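Local structure of macrophage migration inhibitory factor-like protein (Entamoeba histolytica, 6CUQ) at residues 12-17 and 89-94. The protein belongs to the macrophage migration inhibitory factor family, whose members are small alpha/beta proteins that assemble into trimers. Residues are numbered along the deposited sequence; the frame is centred on the assembly and turned at random.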
loop_
_atom_site.group_PDB
_atom_site.type_symbol
_atom_site.label_atom_id
_atom_site.label_comp_id
_atom_site.label_asym_id
_atom_site.label_seq_id
_atom_site.Cartn_x
_atom_site.Cartn_y
_atom_site.Cartn_z
ATOM N N ALA B 12 0.873 9.774 -3.591
ATOM C CA ALA B 12 0.659 8.694 -4.553
ATOM C C ALA B 12 1.662 7.592 -4.272
ATOM O O ALA B 12 2.876 7.823 -4.328
ATOM C CB ALA B 12 0.788 9.170 -6.004
ATOM N N LEU B 13 1.149 6.411 -3.932
ATOM C CA LEU B 13 1.943 5.199 -3.810
ATOM C C LEU B 13 1.725 4.403 -5.095
ATOM O O LEU B 13 0.630 3.881 -5.331
ATOM C CB LEU B 13 1.549 4.383 -2.577
ATOM C CG LEU B 13 2.628 3.524 -1.905
ATOM C CD1 LEU B 13 2.097 2.861 -0.645
ATOM C CD2 LEU B 13 3.186 2.483 -2.864
ATOM N N ILE B 14 2.762 4.333 -5.922
ATOM C CA ILE B 14 2.710 3.684 -7.224
ATOM C C ILE B 14 3.417 2.344 -7.088
ATOM O O ILE B 14 4.625 2.282 -6.808
ATOM C CB ILE B 14 3.359 4.544 -8.312
ATOM C CG1 ILE B 14 2.680 5.916 -8.359
ATOM C CG2 ILE B 14 3.257 3.839 -9.670
ATOM C CD1 ILE B 14 3.352 6.917 -9.278
ATOM N N THR B 15 2.655 1.274 -7.245
ATOM C CA THR B 15 3.173 -0.084 -7.249
ATOM C C THR B 15 3.104 -0.550 -8.696
ATOM O O THR B 15 2.011 -0.694 -9.251
ATOM C CB THR B 15 2.346 -0.968 -6.316
ATOM O OG1 THR B 15 2.292 -0.372 -5.010
ATOM C CG2 THR B 15 2.895 -2.400 -6.251
ATOM N N LEU B 16 4.252 -0.740 -9.328
ATOM C CA LEU B 16 4.243 -1.116 -10.732
ATOM C C LEU B 16 5.211 -2.258 -10.988
ATOM O O LEU B 16 6.181 -2.460 -10.251
ATOM C CB LEU B 16 4.565 0.082 -11.628
ATOM C CG LEU B 16 6.008 0.518 -11.848
ATOM C CD1 LEU B 16 6.025 1.721 -12.776
ATOM C CD2 LEU B 16 6.712 0.829 -10.553
ATOM N N SER B 17 4.922 -3.025 -12.038
ATOM C CA SER B 17 5.664 -4.242 -12.328
ATOM C C SER B 17 6.403 -4.192 -13.661
ATOM O O SER B 17 6.659 -5.231 -14.266
ATOM C CB SER B 17 4.720 -5.446 -12.301
ATOM O OG SER B 17 4.003 -5.508 -13.515
ATOM N N LYS B 89 -1.142 8.183 -18.782
ATOM C CA LYS B 89 -0.251 8.690 -19.821
ATOM C C LYS B 89 1.194 8.663 -19.351
ATOM O O LYS B 89 2.101 8.365 -20.140
ATOM C CB LYS B 89 -0.665 10.102 -20.237
ATOM N N LEU B 90 1.420 8.921 -18.064
ATOM C CA LEU B 90 2.772 8.901 -17.516
ATOM C C LEU B 90 3.374 7.492 -17.524
ATOM O O LEU B 90 4.501 7.297 -17.996
ATOM C CB LEU B 90 2.774 9.493 -16.102
ATOM C CG LEU B 90 4.139 9.316 -15.437
ATOM C CD1 LEU B 90 5.147 10.055 -16.283
ATOM C CD2 LEU B 90 4.187 9.758 -13.961
ATOM N N LEU B 91 2.661 6.505 -16.960
ATOM C CA LEU B 91 3.212 5.145 -16.904
ATOM C C LEU B 91 3.330 4.533 -18.289
ATOM O O LEU B 91 4.206 3.694 -18.522
ATOM C CB LEU B 91 2.372 4.241 -16.000
ATOM C CG LEU B 91 2.436 4.629 -14.521
ATOM C CD1 LEU B 91 1.953 3.507 -13.638
ATOM C CD2 LEU B 91 3.829 5.082 -14.119
ATOM N N GLU B 92 2.458 4.922 -19.210
ATOM C CA GLU B 92 2.632 4.492 -20.589
ATOM C C GLU B 92 3.899 5.093 -21.198
ATOM O O GLU B 92 4.674 4.388 -21.860
ATOM C CB GLU B 92 1.394 4.863 -21.405
ATOM C CG GLU B 92 1.328 4.201 -22.762
ATOM C CD GLU B 92 2.277 4.828 -23.764
ATOM O OE1 GLU B 92 2.401 6.076 -23.767
ATOM O OE2 GLU B 92 2.906 4.068 -24.533
ATOM N N GLN B 93 4.130 6.390 -20.984
ATOM C CA GLN B 93 5.260 7.038 -21.644
ATOM C C GLN B 93 6.585 6.531 -21.083
ATOM O O GLN B 93 7.538 6.313 -21.841
ATOM C CB GLN B 93 5.182 8.559 -21.492
ATOM C CG GLN B 93 6.510 9.242 -21.812
ATOM C CD GLN B 93 6.704 10.559 -21.079
ATOM O OE1 GLN B 93 5.750 11.300 -20.834
ATOM N NE2 GLN B 93 7.953 10.854 -20.717
ATOM N N LYS B 94 6.663 6.334 -19.761
ATOM C CA LYS B 94 7.924 5.985 -19.111
ATOM C C LYS B 94 8.142 4.483 -18.952
ATOM O O LYS B 94 9.294 4.039 -18.935
ATOM C CB LYS B 94 8.005 6.629 -17.720
ATOM C CG LYS B 94 7.838 8.146 -17.664
ATOM C CD LYS B 94 9.079 8.912 -18.122
ATOM C CE LYS B 94 9.174 10.301 -17.434
ATOM N NZ LYS B 94 10.140 11.186 -18.121
#
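L91 reaches from helix 80-95 toward the sheet and touches two alternate residues of strand 11-16, I14 and L16, one with each branch of its isobutyl group. One branch, CD1 of L91, meets CG2 of I14 at 4.2 Å; the other, CD2 of L91, lies 4.2 Å from CD1 of L16. The side chains of I14 and L91 run past one another in opposing senses and touch through one methyl of each. The chi1 of I14, -57°, sets CG1 beside the backbone nitrogen and leaves CG2, the methyl that touches L91, opposite that nitrogen. No hydrogen bond joins the two segments, whose backbones stay well apart: the nearest CA atoms, those of L16 and L91, are 8.9 Å from each other. The three side chains are buried, and their neighbours extend the apolar layer. A66 of strand 66-72 touches both L16 and L91, I28 of helix 22-40 packs on I14, and I97, just past the end of the helix, touches L16. On the reverse side of the strand, T15 points away from the helix and packs on V52 of a second subunit. Helices laid over one face of a four-stranded mixed sheet, with subunits meeting at the other, are characteristic of the trimeric MIF fold.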